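Local coordinates for Alpha/beta hydrolase fold protein (Ochrobactrum, PDB 4G9E) that hydrolyses N-acyl homoserine lactones, probably by opening the ester bond of the lactone ring, and is caught here with N-butanoyl-L-homoserine bound, at residues A[14-19]-A[63-68]; A[107-112]-A[198-203]; A[120-125]-A[260-265]. All blocks are in the same frame, centred on the assembly; numbering follows the deposited sequence.

Interaction 1: A[14-19]-A[63-68]; sequences RIAVRE and GKSTDA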
ATOM      1  N   ARG A  14      15.060   5.815 -10.719  1.00 12.91           N
ATOM      2  CA  ARG A  14      15.788   4.786  -9.996  1.00 13.49           C
ATOM      3  C   ARG A  14      14.986   4.402  -8.763  1.00 12.34           C
ATOM      4  O   ARG A  14      14.743   5.231  -7.895  1.00 14.66           O
ATOM      5  CB  ARG A  14      17.176   5.290  -9.611  1.00 15.34           C
ATOM      6  CG  ARG A  14      18.126   4.183  -9.183  1.00 18.27           C
ATOM      7  CD  ARG A  14      19.503   4.728  -8.851  1.00 21.03           C
ATOM      8  NE  ARG A  14      19.472   5.609  -7.688  1.00 24.12           N
ATOM      9  CZ  ARG A  14      19.729   6.912  -7.729  1.00 26.22           C
ATOM     10  NH1 ARG A  14      20.045   7.495  -8.878  1.00 27.43           N
ATOM     11  NH2 ARG A  14      19.674   7.632  -6.616  1.00 26.83           N
ATOM     12  N   ILE A  15      14.569   3.143  -8.705  1.00 11.17           N
ATOM     13  CA  ILE A  15      13.703   2.693  -7.627  0.57 11.13           C
ATOM     14  C   ILE A  15      14.452   1.808  -6.637  1.00 10.55           C
ATOM     15  O   ILE A  15      15.102   0.829  -7.011  1.00 12.04           O
ATOM     16  CB  ILE A  15      12.439   1.992  -8.173  0.57 11.46           C
ATOM     17  CG1 ILE A  15      11.574   3.009  -8.925  0.57 11.65           C
ATOM     18  CG2 ILE A  15      11.652   1.339  -7.042  0.57 11.98           C
ATOM     19  CD1 ILE A  15      10.339   2.421  -9.562  0.57 10.88           C
ATOM     20  N   ALA A  16      14.367   2.186  -5.367  1.00 10.03           N
ATOM     21  CA  ALA A  16      14.991   1.431  -4.291  1.00 11.18           C
ATOM     22  C   ALA A  16      14.128   0.223  -3.941  1.00 10.35           C
ATOM     23  O   ALA A  16      12.903   0.332  -3.860  1.00 10.38           O
ATOM     24  CB  ALA A  16      15.170   2.317  -3.079  1.00 12.20           C
ATOM     25  N   VAL A  17      14.772  -0.923  -3.720  1.00 10.24           N
ATOM     26  CA  VAL A  17      14.077  -2.168  -3.406  1.00 11.01           C
ATOM     27  C   VAL A  17      14.733  -2.857  -2.214  1.00 11.13           C
ATOM     28  O   VAL A  17      15.947  -3.026  -2.185  1.00 12.53           O
ATOM     29  CB  VAL A  17      14.113  -3.145  -4.603  1.00 12.12           C
ATOM     30  CG1 VAL A  17      13.374  -4.430  -4.265  1.00 13.47           C
ATOM     31  CG2 VAL A  17      13.512  -2.498  -5.845  1.00 13.18           C
ATOM     32  N   ARG A  18      13.923  -3.239  -1.231  1.00 10.99           N
ATOM     33  CA  ARG A  18      14.390  -4.036  -0.100  1.00 10.39           C
ATOM     34  C   ARG A  18      13.787  -5.413  -0.231  1.00  9.96           C
ATOM     35  O   ARG A  18      12.598  -5.535  -0.507  1.00 10.92           O
ATOM     36  CB  ARG A  18      13.906  -3.432   1.214  1.00 12.32           C
ATOM     37  CG  ARG A  18      14.426  -2.052   1.485  1.00 13.15           C
ATOM     38  CD  ARG A  18      13.625  -1.370   2.577  1.00 12.88           C
ATOM     39  NE  ARG A  18      13.915   0.055   2.587  1.00 12.99           N
ATOM     40  CZ  ARG A  18      13.372   0.927   1.742  1.00 12.44           C
ATOM     41  NH1 ARG A  18      12.500   0.521   0.827  1.00 12.65           N
ATOM     42  NH2 ARG A  18      13.703   2.209   1.811  1.00 13.28           N
ATOM     43  N   GLU A  19      14.593  -6.446  -0.013  1.00 10.36           N
ATOM     44  CA  GLU A  19      14.088  -7.809  -0.057  1.00 10.44           C
ATOM     45  C   GLU A  19      14.587  -8.601   1.137  1.00 10.88           C
ATOM     46  O   GLU A  19      15.759  -8.520   1.514  1.00 13.24           O
ATOM     47  CB  GLU A  19      14.534  -8.532  -1.328  1.00 11.83           C
ATOM     48  CG  GLU A  19      14.060  -7.890  -2.609  1.00 13.68           C
ATOM     49  CD  GLU A  19      14.429  -8.693  -3.840  1.00 16.01           C
ATOM     50  OE1 GLU A  19      14.199  -9.918  -3.845  1.00 16.98           O
ATOM     51  OE2 GLU A  19      14.953  -8.103  -4.803  1.00 18.22           O
ATOM     52  N   GLY A  63      11.025   7.871  -0.230  1.00 10.51           N
ATOM     53  CA  GLY A  63      12.111   7.101   0.344  1.00 11.20           C
ATOM     54  C   GLY A  63      13.437   7.310  -0.358  1.00 11.20           C
ATOM     55  O   GLY A  63      13.863   8.442  -0.600  1.00 11.83           O
ATOM     56  N   LYS A  64      14.098   6.220  -0.654  1.00 11.22           N
ATOM     57  CA  LYS A  64      15.404   6.216  -1.287  1.00 12.80           C
ATOM     58  C   LYS A  64      15.321   6.148  -2.833  1.00 12.89           C
ATOM     59  O   LYS A  64      16.303   6.060  -3.486  1.00 15.28           O
ATOM     60  CB  LYS A  64      16.260   5.058  -0.744  1.00 20.00           C
ATOM     61  CG  LYS A  64      16.515   5.238   0.735  1.00 20.00           C
ATOM     62  CD  LYS A  64      17.601   4.398   1.312  1.00 20.00           C
ATOM     63  CE  LYS A  64      17.653   4.683   2.801  1.00 20.00           C
ATOM     64  NZ  LYS A  64      18.264   5.984   3.097  1.00 20.00           N
ATOM     65  N   SER A  65      14.119   6.142  -3.382  1.00 11.18           N
ATOM     66  CA  SER A  65      13.964   6.236  -4.828  1.00 11.19           C
ATOM     67  C   SER A  65      14.187   7.672  -5.262  1.00 10.91           C
ATOM     68  O   SER A  65      14.066   8.589  -4.457  1.00 11.99           O
ATOM     69  CB  SER A  65      12.575   5.772  -5.244  1.00  9.97           C
ATOM     70  OG  SER A  65      12.476   4.366  -5.098  1.00 10.12           O
ATOM     71  N   THR A  66      14.517   7.868  -6.533  1.00 11.69           N
ATOM     72  CA  THR A  66      14.614   9.219  -7.066  1.00 11.92           C
ATOM     73  C   THR A  66      13.221   9.776  -7.283  1.00 11.22           C
ATOM     74  O   THR A  66      12.233   9.033  -7.314  1.00 11.98           O
ATOM     75  CB  THR A  66      15.381   9.279  -8.410  1.00 13.43           C
ATOM     76  OG1 THR A  66      14.710   8.488  -9.397  1.00 13.36           O
ATOM     77  CG2 THR A  66      16.809   8.782  -8.242  1.00 15.17           C
ATOM     78  N   ASP A  67      13.135  11.091  -7.418  1.00 11.15           N
ATOM     79  CA  ASP A  67      11.910  11.677  -7.923  1.00 11.95           C
ATOM     80  C   ASP A  67      11.631  11.086  -9.304  1.00 12.99           C
ATOM     81  O   ASP A  67      12.530  10.569  -9.967  1.00 14.05           O
ATOM     82  CB  ASP A  67      12.022  13.201  -7.986  1.00 13.27           C
ATOM     83  CG  ASP A  67      12.044  13.843  -6.609  1.00 14.00           C
ATOM     84  OD1 ASP A  67      11.740  13.148  -5.610  1.00 14.36           O
ATOM     85  OD2 ASP A  67      12.348  15.052  -6.532  1.00 16.39           O
ATOM     86  N   ALA A  68      10.376  11.136  -9.725  1.00 11.60           N
ATOM     87  CA  ALA A  68       9.996  10.614 -11.032  1.00 11.20           C
ATOM     88  C   ALA A  68      10.688  11.371 -12.156  1.00 11.90           C
ATOM     89  O   ALA A  68      10.809  12.595 -12.113  1.00 13.48           O
ATOM     90  CB  ALA A  68       8.497  10.705 -11.206  1.00 11.46           C
TER
HETATM   91  O   HOH W   1      17.229   4.825  -5.848  0.74 26.39           O
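Near the edge of the central sheet of the alpha/beta hydrolase fold, the start of segment 14-19 is held by the loop that follows strand 52-57, with R14 and T66 bonded to each other twice. T66 N gives its hydrogen to R14 O over 3.0 Å, nearly straight at 163°. In return R14 N donates to T66 OG1, also at 3.0 Å but less straight, at 148°. T66 chi1 (61°) sets OG1 between its own N and carbonyl carbon, and from there the hydroxyl also donates to D67 O. The other branch, T66 CG2, lies over one face of the R14 guanidinium, offset toward its rim, 3.5 Å from R14 NH2; the two side chains cross at about a right angle. R14 NE forms a salt bridge with E7 on the neighbouring strand 4-10.

One step along, S65 OG accepts from A16 N at 2.9 Å and is also hydrogen-bonded to D58 O. Strand 52-57 runs antiparallel to strand 13-19, with backbone bonds of R18 to A56 and of A16 to D58. Past D58 the loop supplies the partners instead: the S65 hydroxyl for A16 N, and T66 N and OG1 for R14 O and N. A water adds to this, donating to K64 O at 2.8 Å and bonding only weakly to R14 O and R14 NE.

Just before S65 in the chain, K64 CB rests on A16 CB at 3.8 Å. K64 CG comes obliquely to R18 NH2, 4.3 Å away, while K64 NZ stays 6.1 Å from that same R18 NH2. The R18 charge is met by D58, whose OD2 also bonds to K64 N.

Interaction 2: A[107-112]-A[198-203]; sequences IGIEMI and GNQRDI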
ATOM      1  N   ILE A 107      -3.021   1.579  -5.201  1.00  6.09           N
ATOM      2  CA  ILE A 107      -2.087   1.141  -6.227  1.00  6.34           C
ATOM      3  C   ILE A 107      -2.278  -0.349  -6.527  1.00  5.92           C
ATOM      4  O   ILE A 107      -2.347  -0.762  -7.688  1.00  6.29           O
ATOM      5  CB  ILE A 107      -0.631   1.447  -5.815  1.00  6.70           C
ATOM      6  CG1 ILE A 107      -0.430   2.965  -5.697  1.00  6.80           C
ATOM      7  CG2 ILE A 107       0.364   0.803  -6.782  1.00  6.70           C
ATOM      8  CD1 ILE A 107       0.853   3.361  -5.014  1.00  7.88           C
ATOM      9  N   GLY A 108      -2.389  -1.158  -5.477  1.00  6.06           N
ATOM     10  CA  GLY A 108      -2.632  -2.581  -5.650  1.00  6.48           C
ATOM     11  C   GLY A 108      -3.896  -2.882  -6.440  1.00  6.41           C
ATOM     12  O   GLY A 108      -3.926  -3.781  -7.278  1.00  6.67           O
ATOM     13  N   ILE A 109      -4.952  -2.117  -6.178  1.00  6.39           N
ATOM     14  CA  ILE A 109      -6.191  -2.267  -6.932  1.00  6.61           C
ATOM     15  C   ILE A 109      -5.956  -1.969  -8.425  1.00  6.32           C
ATOM     16  O   ILE A 109      -6.426  -2.703  -9.300  1.00  6.96           O
ATOM     17  CB  ILE A 109      -7.319  -1.383  -6.343  1.00  7.16           C
ATOM     18  CG1 ILE A 109      -7.691  -1.848  -4.929  1.00  7.81           C
ATOM     19  CG2 ILE A 109      -8.544  -1.384  -7.267  1.00  7.93           C
ATOM     20  CD1 ILE A 109      -8.593  -0.877  -4.191  1.00  8.26           C
ATOM     21  N   GLU A 110      -5.221  -0.898  -8.716  1.00  6.75           N
ATOM     22  CA  GLU A 110      -4.886  -0.590 -10.102  0.53  7.06           C
ATOM     23  C   GLU A 110      -3.925  -1.626 -10.712  1.00  6.75           C
ATOM     24  O   GLU A 110      -3.864  -1.762 -11.930  1.00  7.74           O
ATOM     25  CB  GLU A 110      -4.352   0.840 -10.236  0.53  7.51           C
ATOM     26  CG  GLU A 110      -5.319   1.931  -9.754  0.53  8.03           C
ATOM     27  CD  GLU A 110      -6.596   2.031 -10.578  0.53  9.47           C
ATOM     28  OE1 GLU A 110      -6.603   1.598 -11.746  0.53 10.20           O
ATOM     29  OE2 GLU A 110      -7.600   2.544 -10.039  0.53 10.57           O
ATOM     30  N   MET A 111      -3.206  -2.375  -9.878  1.00  6.52           N
ATOM     31  CA  MET A 111      -2.340  -3.430 -10.394  1.00  7.38           C
ATOM     32  C   MET A 111      -3.096  -4.670 -10.838  1.00  6.96           C
ATOM     33  O   MET A 111      -2.553  -5.481 -11.577  1.00  8.20           O
ATOM     34  CB  MET A 111      -1.266  -3.837  -9.385  1.00  7.58           C
ATOM     35  CG  MET A 111      -0.157  -2.836  -9.227  1.00  7.91           C
ATOM     36  SD  MET A 111       1.114  -3.387  -8.070  1.00  9.50           S
ATOM     37  CE  MET A 111       1.924  -4.676  -9.000  1.00 11.12           C
ATOM     38  N   ILE A 112      -4.335  -4.839 -10.395  1.00  6.72           N
ATOM     39  CA  ILE A 112      -5.067  -6.053 -10.735  1.00  7.49           C
ATOM     40  C   ILE A 112      -5.104  -6.254 -12.250  1.00  7.73           C
ATOM     41  O   ILE A 112      -4.868  -7.356 -12.743  1.00  8.85           O
ATOM     42  CB  ILE A 112      -6.477  -6.067 -10.110  1.00  7.82           C
ATOM     43  CG1 ILE A 112      -6.377  -6.149  -8.580  1.00  8.02           C
ATOM     44  CG2 ILE A 112      -7.313  -7.218 -10.663  1.00 10.00           C
ATOM     45  CD1 ILE A 112      -7.693  -5.961  -7.870  1.00  8.86           C
ATOM     46  N   GLY A 198      -8.718   3.493 -13.329  1.00  8.39           N
ATOM     47  CA  GLY A 198      -9.879   2.623 -13.303  1.00  9.43           C
ATOM     48  C   GLY A 198     -10.712   2.828 -12.052  1.00  9.96           C
ATOM     49  O   GLY A 198     -10.172   3.006 -10.961  1.00 12.52           O
ATOM     50  N   ASN A 199     -12.031   2.786 -12.209  1.00  9.35           N
ATOM     51  CA  ASN A 199     -12.978   2.937 -11.105  1.00  9.97           C
ATOM     52  C   ASN A 199     -12.763   1.800 -10.108  1.00  9.32           C
ATOM     53  O   ASN A 199     -12.999   0.625 -10.420  1.00  9.46           O
ATOM     54  CB  ASN A 199     -14.400   2.925 -11.677  1.00 11.28           C
ATOM     55  CG  ASN A 199     -15.469   3.067 -10.619  1.00 12.00           C
ATOM     56  OD1 ASN A 199     -15.387   2.474  -9.545  1.00 12.38           O
ATOM     57  ND2 ASN A 199     -16.496   3.848 -10.928  1.00 13.39           N
ATOM     58  N   GLN A 200     -12.292   2.142  -8.913  1.00  9.29           N
ATOM     59  CA  GLN A 200     -11.856   1.128  -7.957  1.00  8.40           C
ATOM     60  C   GLN A 200     -13.001   0.346  -7.334  1.00  9.06           C
ATOM     61  O   GLN A 200     -12.843  -0.816  -6.959  1.00  9.29           O
ATOM     62  CB  GLN A 200     -10.982   1.763  -6.881  1.00  8.83           C
ATOM     63  CG  GLN A 200      -9.664   2.243  -7.461  1.00  9.12           C
ATOM     64  CD  GLN A 200      -8.859   3.072  -6.500  1.00 10.35           C
ATOM     65  OE1 GLN A 200      -9.071   3.014  -5.290  1.00 12.22           O
ATOM     66  NE2 GLN A 200      -7.930   3.860  -7.032  1.00 11.76           N
ATOM     67  N   ARG A 201     -14.155   0.986  -7.213  1.00  9.64           N
ATOM     68  CA  ARG A 201     -15.336   0.295  -6.733  1.00 10.34           C
ATOM     69  C   ARG A 201     -15.676  -0.854  -7.674  1.00  9.99           C
ATOM     70  O   ARG A 201     -15.888  -1.990  -7.241  1.00 10.18           O
ATOM     71  CB  ARG A 201     -16.512   1.254  -6.620  1.00 12.19           C
ATOM     72  CG  ARG A 201     -17.804   0.588  -6.215  1.00 12.63           C
ATOM     73  CD  ARG A 201     -18.962   1.539  -6.414  1.00 15.50           C
ATOM     74  NE  ARG A 201     -19.073   1.897  -7.823  1.00 19.56           N
ATOM     75  CZ  ARG A 201     -19.477   3.082  -8.264  1.00 21.63           C
ATOM     76  NH1 ARG A 201     -19.816   4.032  -7.402  1.00 22.76           N
ATOM     77  NH2 ARG A 201     -19.544   3.319  -9.567  1.00 23.36           N
ATOM     78  N   ASP A 202     -15.714  -0.556  -8.969  1.00  9.77           N
ATOM     79  CA  ASP A 202     -16.051  -1.581  -9.942  1.00 10.40           C
ATOM     80  C   ASP A 202     -14.957  -2.642 -10.042  1.00  9.21           C
ATOM     81  O   ASP A 202     -15.250  -3.832 -10.161  1.00 10.22           O
ATOM     82  CB  ASP A 202     -16.320  -0.972 -11.317  1.00 12.58           C
ATOM     83  CG  ASP A 202     -17.526  -0.043 -11.322  1.00 16.17           C
ATOM     84  OD1 ASP A 202     -18.313  -0.062 -10.352  1.00 18.56           O
ATOM     85  OD2 ASP A 202     -17.688   0.707 -12.300  1.00 17.51           O
ATOM     86  N   ILE A 203     -13.696  -2.223  -9.978  1.00  9.21           N
ATOM     87  CA  ILE A 203     -12.604  -3.180 -10.076  1.00  8.79           C
ATOM     88  C   ILE A 203     -12.683  -4.226  -8.967  1.00  8.30           C
ATOM     89  O   ILE A 203     -12.584  -5.421  -9.243  1.00  8.70           O
ATOM     90  CB  ILE A 203     -11.232  -2.498 -10.045  1.00  9.01           C
ATOM     91  CG1 ILE A 203     -10.995  -1.756 -11.356  1.00  9.93           C
ATOM     92  CG2 ILE A 203     -10.126  -3.515  -9.831  1.00  9.54           C
ATOM     93  CD1 ILE A 203      -9.865  -0.753 -11.292  1.00 11.89           C
TER
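The carboxylate of E110 and the amide of Q200 meet at their polar atoms with planes 60° apart. Q200 NE2 donates to the anti lone pair of E110 OE2 over 3.3 Å, and the oxygen sits only 17° out of the amide plane. The other oxygen, E110 OE1, is met on its syn side by G198 N, again at 3.3 Å and 30° out of the carboxylate plane. Both bonds are long, and both are those of one of the two conformers deposited for E110. Within the second segment, D202 OD1 meets the R201 guanidinium at its edge, in plane, as a salt bridge to R201 NE.

Q200 OE1 bonds to H106 ND1, so the amide joins two residues of helix 103-111. The rest of the contact is apolar. I109 CG2 touches Q200 CG at 3.8 Å and I203 CG2 at 3.7 Å, and I112 CD1 reaches I203 CG2 at 4.0 Å as those two side chains slide past each other. An alanine in place of Q200 would probably leave H106 ND1 and E110 OE2 without these bonds and open a gap beside I109 CG2. N199 caps the second helix, its OD1 accepting from D202 N.

The contact thus sets the start of helix 200-206 against the last turns of helix 103-111, which follows the probable nucleophile elbow. I109 and I112 also rest on L121 of strand 120-124, while E110 and Q200 touch A81 and M77 of helix 77-91.

Interaction 3: A[120-125]-A[260-265]; sequences GLMITG and AYLARF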
ATOM      1  N   GLY A 120      -3.075 -12.764  -4.800  1.00  7.57           N
ATOM      2  CA  GLY A 120      -4.034 -12.200  -3.875  1.00  7.27           C
ATOM      3  C   GLY A 120      -3.638 -10.765  -3.610  1.00  6.61           C
ATOM      4  O   GLY A 120      -2.488 -10.395  -3.848  1.00  7.14           O
ATOM      5  N   LEU A 121      -4.582  -9.975  -3.108  1.00  6.78           N
ATOM      6  CA  LEU A 121      -4.329  -8.586  -2.732  1.00  6.75           C
ATOM      7  C   LEU A 121      -4.897  -8.346  -1.350  1.00  6.58           C
ATOM      8  O   LEU A 121      -6.085  -8.597  -1.134  1.00  6.91           O
ATOM      9  CB  LEU A 121      -5.022  -7.649  -3.723  1.00  7.10           C
ATOM     10  CG  LEU A 121      -5.026  -6.160  -3.370  1.00  7.02           C
ATOM     11  CD1 LEU A 121      -3.620  -5.607  -3.379  1.00  7.86           C
ATOM     12  CD2 LEU A 121      -5.896  -5.394  -4.361  1.00  8.28           C
ATOM     13  N   MET A 122      -4.065  -7.872  -0.423  1.00  6.24           N
ATOM     14  CA  MET A 122      -4.551  -7.418   0.882  1.00  6.49           C
ATOM     15  C   MET A 122      -4.421  -5.904   0.935  1.00  6.27           C
ATOM     16  O   MET A 122      -3.366  -5.367   0.596  1.00  6.82           O
ATOM     17  CB  MET A 122      -3.759  -8.051   2.034  1.00  7.44           C
ATOM     18  CG  MET A 122      -4.208  -7.537   3.410  1.00  7.49           C
ATOM     19  SD  MET A 122      -3.340  -8.272   4.806  1.00  8.51           S
ATOM     20  CE  MET A 122      -4.106  -9.891   4.817  1.00  9.36           C
ATOM     21  N   ILE A 123      -5.496  -5.237   1.348  1.00  6.39           N
ATOM     22  CA  ILE A 123      -5.507  -3.782   1.459  1.00  6.63           C
ATOM     23  C   ILE A 123      -5.822  -3.346   2.883  1.00  7.57           C
ATOM     24  O   ILE A 123      -6.776  -3.833   3.515  1.00  7.82           O
ATOM     25  CB  ILE A 123      -6.470  -3.133   0.436  1.00  7.72           C
ATOM     26  CG1 ILE A 123      -7.907  -3.648   0.596  1.00  8.38           C
ATOM     27  CG2 ILE A 123      -5.961  -3.370  -0.988  1.00  8.87           C
ATOM     28  CD1 ILE A 123      -8.929  -2.925  -0.289  1.00  9.35           C
ATOM     29  N   THR A 124      -4.993  -2.432   3.379  1.00  6.73           N
ATOM     30  CA  THR A 124      -5.080  -1.916   4.733  1.00  7.07           C
ATOM     31  C   THR A 124      -5.007  -0.403   4.652  1.00  7.28           C
ATOM     32  O   THR A 124      -4.093   0.146   4.034  1.00  7.68           O
ATOM     33  CB  THR A 124      -3.903  -2.442   5.575  1.00  8.46           C
ATOM     34  OG1 THR A 124      -4.073  -3.847   5.798  1.00  8.42           O
ATOM     35  CG2 THR A 124      -3.784  -1.710   6.914  1.00  9.92           C
ATOM     36  N   GLY A 125      -5.972   0.276   5.261  1.00  7.71           N
ATOM     37  CA  GLY A 125      -6.018   1.726   5.199  1.00  8.02           C
ATOM     38  C   GLY A 125      -6.556   2.255   3.881  1.00  8.01           C
ATOM     39  O   GLY A 125      -6.312   3.406   3.540  1.00  8.35           O
ATOM     40  N   ALA A 260      -0.645 -12.313  11.850  1.00  9.47           N
ATOM     41  CA  ALA A 260      -1.509 -13.492  11.814  1.00  9.66           C
ATOM     42  C   ALA A 260      -2.384 -13.463  10.558  1.00  8.75           C
ATOM     43  O   ALA A 260      -2.511 -14.468   9.855  1.00  8.89           O
ATOM     44  CB  ALA A 260      -2.367 -13.572  13.074  1.00 10.41           C
ATOM     45  N   TYR A 261      -2.997 -12.320  10.283  1.00  7.68           N
ATOM     46  CA  TYR A 261      -3.798 -12.190   9.071  1.00  7.83           C
ATOM     47  C   TYR A 261      -2.952 -12.316   7.805  1.00  7.38           C
ATOM     48  O   TYR A 261      -3.321 -13.028   6.876  1.00  7.58           O
ATOM     49  CB  TYR A 261      -4.536 -10.852   9.041  1.00  8.59           C
ATOM     50  CG  TYR A 261      -5.672 -10.749  10.018  1.00  8.80           C
ATOM     51  CD1 TYR A 261      -6.870 -11.416   9.798  1.00 11.08           C
ATOM     52  CD2 TYR A 261      -5.558  -9.972  11.160  1.00 10.98           C
ATOM     53  CE1 TYR A 261      -7.920 -11.318  10.696  1.00 12.63           C
ATOM     54  CE2 TYR A 261      -6.603  -9.864  12.057  1.00 12.61           C
ATOM     55  CZ  TYR A 261      -7.782 -10.537  11.816  1.00 12.83           C
ATOM     56  OH  TYR A 261      -8.824 -10.441  12.706  1.00 16.78           O
ATOM     57  N   LEU A 262      -1.835 -11.597   7.749  1.00  7.61           N
ATOM     58  CA  LEU A 262      -1.024 -11.588   6.545  1.00  7.03           C
ATOM     59  C   LEU A 262      -0.466 -12.978   6.252  1.00  7.41           C
ATOM     60  O   LEU A 262      -0.514 -13.433   5.113  1.00  7.79           O
ATOM     61  CB  LEU A 262       0.092 -10.553   6.665  1.00  8.08           C
ATOM     62  CG  LEU A 262       1.036 -10.457   5.465  1.00  8.50           C
ATOM     63  CD1 LEU A 262       0.273 -10.182   4.171  1.00  9.22           C
ATOM     64  CD2 LEU A 262       2.111  -9.408   5.720  1.00  9.62           C
ATOM     65  N   ALA A 263       0.068 -13.645   7.273  1.00  7.43           N
ATOM     66  CA  ALA A 263       0.599 -14.989   7.082  1.00  7.61           C
ATOM     67  C   ALA A 263      -0.477 -15.958   6.602  1.00  7.08           C
ATOM     68  O   ALA A 263      -0.234 -16.789   5.720  1.00  7.71           O
ATOM     69  CB  ALA A 263       1.240 -15.501   8.368  1.00  7.90           C
ATOM     70  N   ARG A 264      -1.659 -15.881   7.201  1.00  6.88           N
ATOM     71  CA  ARG A 264      -2.737 -16.784   6.828  1.00  7.34           C
ATOM     72  C   ARG A 264      -3.171 -16.524   5.388  1.00  7.10           C
ATOM     73  O   ARG A 264      -3.407 -17.457   4.624  1.00  7.38           O
ATOM     74  CB  ARG A 264      -3.915 -16.682   7.797  1.00  8.17           C
ATOM     75  CG  ARG A 264      -4.942 -17.785   7.618  1.00  9.50           C
ATOM     76  CD  ARG A 264      -5.915 -17.827   8.779  1.00 10.75           C
ATOM     77  NE  ARG A 264      -6.811 -16.675   8.884  1.00 10.29           N
ATOM     78  CZ  ARG A 264      -6.788 -15.784   9.873  1.00 11.17           C
ATOM     79  NH1 ARG A 264      -7.685 -14.811   9.903  1.00 12.30           N
ATOM     80  NH2 ARG A 264      -5.877 -15.860  10.834  1.00 12.98           N
ATOM     81  N   PHE A 265      -3.250 -15.254   5.016  1.00  6.87           N
ATOM     82  CA  PHE A 265      -3.618 -14.881   3.661  1.00  7.06           C
ATOM     83  C   PHE A 265      -2.581 -15.383   2.654  1.00  6.87           C
ATOM     84  O   PHE A 265      -2.940 -15.957   1.622  1.00  7.34           O
ATOM     85  CB  PHE A 265      -3.772 -13.363   3.565  1.00  7.38           C
ATOM     86  CG  PHE A 265      -4.281 -12.895   2.238  1.00  7.04           C
ATOM     87  CD1 PHE A 265      -5.506 -13.328   1.760  1.00  7.57           C
ATOM     88  CD2 PHE A 265      -3.543 -11.999   1.473  1.00  7.05           C
ATOM     89  CE1 PHE A 265      -5.988 -12.884   0.531  1.00  7.81           C
ATOM     90  CE2 PHE A 265      -4.021 -11.551   0.242  1.00  7.45           C
ATOM     91  CZ  PHE A 265      -5.247 -11.984  -0.216  1.00  7.91           C
TER
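G120 lets its CA approach F265 CZ to 3.9 Å; a CB on this residue would clash with that ring atom. At L121 the backbone carries the contact: L121 N stands at the edge of the F265 ring, in its plane, 3.6 Å from CZ. The L121 side chain starts out away from helix 255-270.

M122 turns back to the helix and does most of the touching. Its CG is anti to the backbone N (chi1 177°), and a bend at chi3 (-74°) swings the methyl CE over to F265 CB at 3.7 Å. CE also lies 3.8 Å from Y261 O, while M122 SD meets L262 CD1 at 4.1 Å. Closer to the strand, M122 CB packs on F265 CE2 at 3.9 Å, the two side chains sliding past each other in opposite directions.

This is the layered alpha/beta/alpha build of the hydrolase fold: the helix runs nearly antiparallel to the strand, at 167°, with axes 10.2 Å apart, and lies on the sheet face opposite helix 103-111. F265 is further packed edge-to-face against W236, and the Y261 ring leads off to H241.

Beyond M122 the strand leaves the helix. T124 OG1 bonds to V214 O on the adjacent strand, and G125 O to the hydroxyl of S102, probably the nucleophile.

From the N terminus, interaction 1 closes first: segment 63-68 returns to segment 14-19 after strands 24-30 and 52-57 have been laid down. It is complete before the others open. Interaction 2 starts at 107-112 and interaction 3 at 120-125; the chain then reaches 198-203, closing the former, and 260-265, closing the latter, so the two cross. They also touch, L121 CD2 lying 3.8 Å from G108 C. Interactions 1 and 3 reach the same sheet on opposite sides of the chain's centre. Interaction 1 ties the loop after strand 52-57 to strand 13-19, interaction 2 joins helices 103-111 and 200-206, and interaction 3 lays helix 255-270 on strand 120-124.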